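Local coordinates for BIFUNCTIONAL PROTEIN Proline utilization A (PutA) (PDB 5UX5), which oxidises proline to glutamate in two steps, pairing an FAD-dependent proline dehydrogenase with an NAD-dependent aldehyde dehydrogenase in one chain, at residues Ile25-Glu30 against Ala360-Val365. Numbering follows the deposited sequence.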
loop_
_atom_site.group_PDB
_atom_site.type_symbol
_atom_site.label_atom_id
_atom_site.label_comp_id
_atom_site.label_asym_id
_atom_site.label_seq_id
_atom_site.Cartn_x
_atom_site.Cartn_y
_atom_site.Cartn_z
ATOM N N ILE A 25 -18.543 26.801 33.154
ATOM C CA ILE A 25 -17.573 27.776 32.651
ATOM C C ILE A 25 -16.891 28.483 33.811
ATOM O O ILE A 25 -15.682 28.732 33.784
ATOM C CB ILE A 25 -18.234 28.782 31.687
ATOM C CG1 ILE A 25 -18.820 28.059 30.473
ATOM C CG2 ILE A 25 -17.211 29.818 31.224
ATOM C CD1 ILE A 25 -19.504 28.974 29.498
ATOM N N ALA A 26 -17.652 28.806 34.854
ATOM C CA ALA A 26 -17.026 29.363 36.042
ATOM C C ALA A 26 -16.016 28.387 36.618
ATOM O O ALA A 26 -14.908 28.783 36.994
ATOM C CB ALA A 26 -18.092 29.713 37.078
ATOM N N ARG A 27 -16.343 27.094 36.600
ATOM C CA ARG A 27 -15.452 26.097 37.180
ATOM C C ARG A 27 -14.151 26.004 36.394
ATOM O O ARG A 27 -13.062 25.889 36.978
ATOM C CB ARG A 27 -16.142 24.740 37.220
ATOM C CG ARG A 27 -15.298 23.691 37.889
ATOM C CD ARG A 27 -15.268 23.900 39.370
ATOM N NE ARG A 27 -16.579 23.583 39.915
ATOM C CZ ARG A 27 -16.981 23.860 41.149
ATOM N NH1 ARG A 27 -16.182 24.472 42.009
ATOM N NH2 ARG A 27 -18.207 23.527 41.516
ATOM N N ALA A 28 -14.251 26.016 35.069
ATOM C CA ALA A 28 -13.059 25.968 34.240
ATOM C C ALA A 28 -12.198 27.202 34.466
ATOM O O ALA A 28 -10.969 27.108 34.570
ATOM C CB ALA A 28 -13.464 25.857 32.774
ATOM N N ASN A 29 -12.831 28.373 34.554
ATOM C CA ASN A 29 -12.077 29.594 34.781
ATOM C C ASN A 29 -11.397 29.561 36.133
ATOM O O ASN A 29 -10.276 30.059 36.287
ATOM C CB ASN A 29 -12.999 30.804 34.664
ATOM C CG ASN A 29 -12.875 31.475 33.334
ATOM O OD1 ASN A 29 -12.012 32.328 33.160
ATOM N ND2 ASN A 29 -13.700 31.072 32.364
ATOM N N GLU A 30 -12.058 28.966 37.123
ATOM C CA GLU A 30 -11.484 28.886 38.458
ATOM C C GLU A 30 -10.241 28.014 38.464
ATOM O O GLU A 30 -9.243 28.351 39.108
ATOM C CB GLU A 30 -12.523 28.358 39.433
ATOM C CG GLU A 30 -11.992 28.101 40.805
ATOM C CD GLU A 30 -13.004 27.375 41.662
ATOM O OE1 GLU A 30 -12.753 27.210 42.873
ATOM O OE2 GLU A 30 -14.054 26.967 41.118
ATOM N N ALA A 360 -17.529 16.975 33.158
ATOM C CA ALA A 360 -17.638 15.696 33.840
ATOM C C ALA A 360 -17.740 15.895 35.350
ATOM O O ALA A 360 -18.531 15.220 36.022
ATOM C CB ALA A 360 -16.448 14.816 33.464
ATOM N N TYR A 361 -16.967 16.839 35.895
ATOM C CA TYR A 361 -17.018 17.091 37.325
ATOM C C TYR A 361 -18.429 17.468 37.741
ATOM O O TYR A 361 -19.030 16.823 38.608
ATOM C CB TYR A 361 -16.042 18.204 37.713
ATOM C CG TYR A 361 -16.163 18.514 39.185
ATOM C CD1 TYR A 361 -15.920 17.527 40.143
ATOM C CD2 TYR A 361 -16.577 19.764 39.628
ATOM C CE1 TYR A 361 -16.058 17.793 41.500
ATOM C CE2 TYR A 361 -16.714 20.037 40.992
ATOM C CZ TYR A 361 -16.459 19.046 41.919
ATOM O OH TYR A 361 -16.594 19.311 43.266
ATOM N N GLU A 362 -18.977 18.498 37.091
ATOM C CA GLU A 362 -20.289 19.036 37.438
ATOM C C GLU A 362 -21.411 18.049 37.145
ATOM O O GLU A 362 -22.401 17.991 37.884
ATOM C CB GLU A 362 -20.521 20.349 36.698
ATOM C CG GLU A 362 -19.644 21.497 37.173
ATOM C CD GLU A 362 -19.877 21.861 38.637
ATOM O OE1 GLU A 362 -18.995 22.529 39.210
ATOM O OE2 GLU A 362 -20.954 21.532 39.201
ATOM N N LEU A 363 -21.297 17.280 36.065
ATOM C CA LEU A 363 -22.282 16.228 35.842
ATOM C C LEU A 363 -22.264 15.220 36.988
ATOM O O LEU A 363 -23.323 14.827 37.485
ATOM C CB LEU A 363 -22.029 15.532 34.502
ATOM C CG LEU A 363 -22.475 16.176 33.189
ATOM C CD1 LEU A 363 -22.042 15.300 32.001
ATOM C CD2 LEU A 363 -23.989 16.424 33.160
ATOM N N SER A 364 -21.067 14.810 37.438
ATOM C CA SER A 364 -20.968 13.803 38.492
ATOM C C SER A 364 -21.595 14.298 39.784
ATOM O O SER A 364 -22.272 13.541 40.490
ATOM C CB SER A 364 -19.507 13.421 38.728
ATOM O OG SER A 364 -18.773 14.502 39.285
ATOM N N VAL A 365 -21.377 15.571 40.109
ATOM C CA VAL A 365 -21.940 16.131 41.323
ATOM C C VAL A 365 -23.460 16.268 41.216
ATOM O O VAL A 365 -24.186 15.861 42.126
ATOM C CB VAL A 365 -21.258 17.467 41.626
ATOM C CG1 VAL A 365 -21.944 18.138 42.797
ATOM C CG2 VAL A 365 -19.780 17.214 41.915
#
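Arg27 reaches over to Glu362 and grips one carboxylate oxygen side-on with two nitrogens, a salt bridge between helix 16-31 and helix 354-367. OE1 of Glu362 accepts from Arg27 NE at 2.7 Å and from Arg27 NH2 at 2.6 Å. NE meets OE1 nearly in line with its C-O bond, whereas OE1 receives NH2 through its syn lone pair; both bonds are clearly bent. Guanidinium and carboxylate are almost coplanar, 6° apart, and OE1 also lies in the guanidinium plane. The arginine chain starts with CG anti to the backbone N (chi1 -176°) and then folds at chi2 and chi3, turning its NE edge to the glutamate. The remaining nitrogen, Arg27 NH1, reaches one turn onward along its own helix to Glu30 OE2, a weak bond at 3.4 Å. Tyr361 stands almost perpendicular to the guanidinium, its ring edge over one face, with CE2 3.7 Å from Arg27 NE. Glu362 also touches Leu20 and Ile24, and Ile25 and Ala28 rest on Phe355. The arrangement is a three-residue salt-bridge network, one weak limb inside helix 16-31 and one bridging to a helix of the proline dehydrogenase beta-alpha barrel that lies between parallel strands 345-350 and 373-378.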